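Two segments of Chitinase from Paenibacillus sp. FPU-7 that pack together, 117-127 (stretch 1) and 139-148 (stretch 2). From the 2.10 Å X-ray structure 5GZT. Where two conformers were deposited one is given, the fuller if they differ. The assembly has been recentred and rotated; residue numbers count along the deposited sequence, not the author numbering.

Stretch 1 (117-127) TLTLNIKTQIK
Stretch 2 (139-148) LGGKGSSFES

The two stretches run in the same direction and bury 643 Å² between them, both sides summed. Stretch 1 is extended at 117-120 (Leu 120 phi/psi -112/124), loops through Asn 121 (-123/10), Ile 122 (-153/152) and Lys 123 (-62/119), and is strand again by its end. Stretch 2 begins with a 3-10 segment, 139-141, makes a type II turn from Gly 141 to Ser 144, and becomes strand at 145-146.

Register is set by parallel bridges pairing Gln 125 with Ser 145 (CA-CA 5.0 Å) and Ile 126 with Phe 146 (4.7 Å). The hydrogen bonds follow the parallel pattern: Ser 145 N to Thr 124 O is 3.0 Å, Ile 126 N to Ser 145 O 2.7 Å and Glu 147 N to Ile 126 O 2.9 Å, with N-H...O angles of 152-162°. Water 2 links Ile 126 O and Ser 145 OG, at 2.9 Å from each.

Before the bridges, the bare backbone of two glycines fits against the loop. Gly 140 CA lies 3.4 Å from Asn 121 O and Gly 141 CA 3.5 Å from Ile 122 O, both as CA-H...O contacts. The hollow leaves no room for a CB: an ideal one on Gly 140 would stand 2.1 Å from Asn 121 O, and one on Gly 141 2.7 Å from Leu 120 O. Gly 143, at phi/psi 80/8, meets the extended side chain of Lys 123 (all t), whose CE comes 3.1 Å from Gly 143 O.

Ser 144 (chi1 m) ties the turn to stretch 1. Its OG donates to Gly 141 O (2.7 Å) and accepts from Thr 124 N and Thr 124 OG1, each 2.9 Å from Ser 144 OG. Ser 144 N also bonds to Gly 141 O at 2.9 Å, closing the turn. The p rotamer of Thr 124 brings its hydroxyl to this shared acceptor.

Ile 126 and Phe 146 share one sheet face, and their side chains form the apolar fit. With chi1 -68° and chi2 87°, the Phe 146 ring receives Ile 126 (m, p) over one face: Ile 126 CD1 is 3.9 Å from the ring centroid, 18° off the normal. Leucine methyls approach obliquely, Leu 118 CD2 (t, p) at 3.7 Å from Phe 146 CE2 and Leu 120 CD1 (m, t) at 4.0 Å from Phe 146 CZ. Gln 125 (m) and Ser 145 (p) share the other face, with Gln 125 CG 3.7 Å from Ser 145 OG.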

# COMPACT_ATOMS: atom_id res chain seq x y z
N THR B 117 -49.75 -13.83 3.60
CA THR B 117 -49.97 -13.90 2.14
C THR B 117 -51.42 -14.11 1.78
O THR B 117 -52.07 -15.07 2.23
CB THR B 117 -49.05 -14.99 1.50
OG1 THR B 117 -47.72 -14.62 1.84
CG2 THR B 117 -49.18 -15.01 -0.05
N LEU B 118 -51.95 -13.18 0.99
CA LEU B 118 -53.30 -13.32 0.50
C LEU B 118 -53.23 -13.45 -1.05
O LEU B 118 -52.74 -12.54 -1.72
CB LEU B 118 -54.17 -12.10 0.90
CG LEU B 118 -55.54 -12.04 0.30
CD1 LEU B 118 -56.53 -13.10 0.78
CD2 LEU B 118 -56.16 -10.67 0.42
N THR B 119 -53.78 -14.54 -1.59
CA THR B 119 -53.76 -14.82 -3.03
C THR B 119 -55.19 -14.76 -3.57
O THR B 119 -56.07 -15.47 -3.14
CB THR B 119 -53.07 -16.16 -3.33
OG1 THR B 119 -51.77 -16.12 -2.75
CG2 THR B 119 -52.95 -16.45 -4.83
N LEU B 120 -55.39 -13.88 -4.55
CA LEU B 120 -56.69 -13.65 -5.12
C LEU B 120 -56.82 -14.13 -6.58
O LEU B 120 -56.08 -13.64 -7.46
CB LEU B 120 -56.97 -12.16 -5.05
CG LEU B 120 -56.84 -11.49 -3.65
CD1 LEU B 120 -57.10 -10.01 -3.77
CD2 LEU B 120 -57.84 -12.16 -2.76
N ASN B 121 -57.82 -15.00 -6.81
CA ASN B 121 -58.10 -15.62 -8.10
C ASN B 121 -59.48 -15.34 -8.54
O ASN B 121 -59.89 -15.87 -9.59
CB ASN B 121 -57.84 -17.14 -7.97
CG ASN B 121 -56.38 -17.48 -7.80
OD1 ASN B 121 -55.97 -18.24 -6.88
ND2 ASN B 121 -55.60 -17.05 -8.74
N ILE B 122 -60.16 -14.44 -7.85
CA ILE B 122 -61.48 -13.94 -8.20
C ILE B 122 -61.59 -12.49 -7.60
O ILE B 122 -60.89 -12.16 -6.67
CB ILE B 122 -62.61 -14.86 -7.58
CG1 ILE B 122 -64.05 -14.59 -8.08
CG2 ILE B 122 -62.65 -14.64 -6.07
CD1 ILE B 122 -64.30 -14.70 -9.58
N LYS B 123 -62.38 -11.63 -8.21
CA LYS B 123 -62.56 -10.25 -7.69
C LYS B 123 -63.18 -10.35 -6.29
O LYS B 123 -64.25 -10.98 -6.12
CB LYS B 123 -63.45 -9.42 -8.62
CG LYS B 123 -63.60 -7.98 -8.11
CD LYS B 123 -64.45 -7.17 -9.05
CE LYS B 123 -64.51 -5.74 -8.62
NZ LYS B 123 -65.11 -4.88 -9.70
N THR B 124 -62.42 -9.83 -5.33
CA THR B 124 -62.68 -10.02 -3.91
C THR B 124 -62.76 -8.70 -3.22
O THR B 124 -61.95 -7.78 -3.48
CB THR B 124 -61.56 -10.83 -3.20
OG1 THR B 124 -60.31 -10.15 -3.32
CG2 THR B 124 -61.44 -12.20 -3.76
N GLN B 125 -63.70 -8.60 -2.30
CA GLN B 125 -63.77 -7.41 -1.43
C GLN B 125 -63.15 -7.75 -0.08
O GLN B 125 -63.67 -8.60 0.62
CB GLN B 125 -65.20 -6.99 -1.23
CG GLN B 125 -65.82 -6.42 -2.50
CD GLN B 125 -67.26 -5.93 -2.30
OE1 GLN B 125 -68.20 -6.74 -2.16
NE2 GLN B 125 -67.43 -4.62 -2.24
N ILE B 126 -62.09 -7.04 0.30
CA ILE B 126 -61.42 -7.28 1.56
C ILE B 126 -61.73 -6.04 2.42
O ILE B 126 -61.44 -4.88 2.04
CB ILE B 126 -59.90 -7.46 1.48
CG1 ILE B 126 -59.52 -8.71 0.59
CG2 ILE B 126 -59.26 -7.63 2.88
CD1 ILE B 126 -59.40 -8.37 -0.89
N LYS B 127 -62.31 -6.33 3.58
CA LYS B 127 -62.85 -5.32 4.48
C LYS B 127 -62.15 -5.41 5.80
O LYS B 127 -61.71 -6.51 6.22
CB LYS B 127 -64.34 -5.64 4.74
CG LYS B 127 -65.18 -5.58 3.47
CD LYS B 127 -66.69 -5.75 3.67
CE LYS B 127 -67.36 -5.60 2.26
NZ LYS B 127 -68.83 -5.88 2.19
N LEU B 139 -54.66 -12.89 -12.29
CA LEU B 139 -55.56 -12.27 -13.23
C LEU B 139 -56.97 -12.28 -12.75
O LEU B 139 -57.71 -11.32 -12.97
CB LEU B 139 -55.49 -13.01 -14.56
CG LEU B 139 -56.37 -12.57 -15.70
CD1 LEU B 139 -55.98 -11.15 -16.06
CD2 LEU B 139 -56.09 -13.56 -16.86
N GLY B 140 -57.40 -13.38 -12.18
CA GLY B 140 -58.81 -13.48 -11.74
C GLY B 140 -59.15 -12.53 -10.59
O GLY B 140 -60.32 -12.15 -10.43
N GLY B 141 -58.13 -12.05 -9.87
CA GLY B 141 -58.31 -11.08 -8.79
C GLY B 141 -58.38 -9.64 -9.18
O GLY B 141 -58.50 -8.70 -8.29
N LYS B 142 -58.35 -9.43 -10.50
CA LYS B 142 -58.38 -8.10 -11.05
C LYS B 142 -59.53 -7.28 -10.46
O LYS B 142 -60.67 -7.73 -10.45
CB LYS B 142 -58.62 -8.19 -12.55
CG LYS B 142 -58.25 -6.93 -13.30
CD LYS B 142 -58.56 -7.12 -14.79
CE LYS B 142 -58.20 -5.83 -15.51
NZ LYS B 142 -59.11 -5.64 -16.66
N GLY B 143 -59.26 -6.05 -10.06
CA GLY B 143 -60.32 -5.17 -9.57
C GLY B 143 -60.69 -5.45 -8.11
O GLY B 143 -61.67 -4.93 -7.63
N SER B 144 -59.95 -6.30 -7.42
CA SER B 144 -60.20 -6.51 -5.99
C SER B 144 -60.01 -5.18 -5.20
O SER B 144 -59.33 -4.27 -5.66
CB SER B 144 -59.29 -7.59 -5.42
OG SER B 144 -59.73 -8.89 -5.87
N SER B 145 -60.69 -5.08 -4.06
CA SER B 145 -60.64 -3.89 -3.18
C SER B 145 -60.26 -4.24 -1.75
O SER B 145 -60.64 -5.30 -1.19
CB SER B 145 -61.97 -3.14 -3.18
OG SER B 145 -63.02 -4.02 -2.83
N PHE B 146 -59.46 -3.35 -1.18
CA PHE B 146 -59.02 -3.45 0.21
C PHE B 146 -59.43 -2.18 0.97
O PHE B 146 -59.15 -1.10 0.50
CB PHE B 146 -57.56 -3.52 0.26
CG PHE B 146 -57.01 -4.76 -0.30
CD1 PHE B 146 -56.74 -4.85 -1.68
CD2 PHE B 146 -56.67 -5.82 0.54
CE1 PHE B 146 -56.16 -6.01 -2.19
CE2 PHE B 146 -56.11 -6.95 0.01
CZ PHE B 146 -55.83 -7.03 -1.34
N GLU B 147 -60.13 -2.33 2.08
CA GLU B 147 -60.43 -1.11 2.92
C GLU B 147 -59.13 -0.61 3.53
O GLU B 147 -58.93 0.57 3.57
CB GLU B 147 -61.46 -1.38 4.00
CG GLU B 147 -62.86 -1.48 3.44
CD GLU B 147 -63.91 -1.76 4.50
OE1 GLU B 147 -63.55 -1.99 5.69
OE2 GLU B 147 -65.10 -1.76 4.14
N SER B 148 -58.23 -1.50 3.92
CA SER B 148 -56.90 -1.06 4.28
C SER B 148 -55.85 -1.76 3.42
O SER B 148 -55.85 -2.99 3.26
CB SER B 148 -56.65 -1.18 5.79
OG SER B 148 -56.56 -2.48 6.26
O HOH W 1 -59.15 -4.22 4.28
O HOH W 2 -62.98 -3.60 -0.01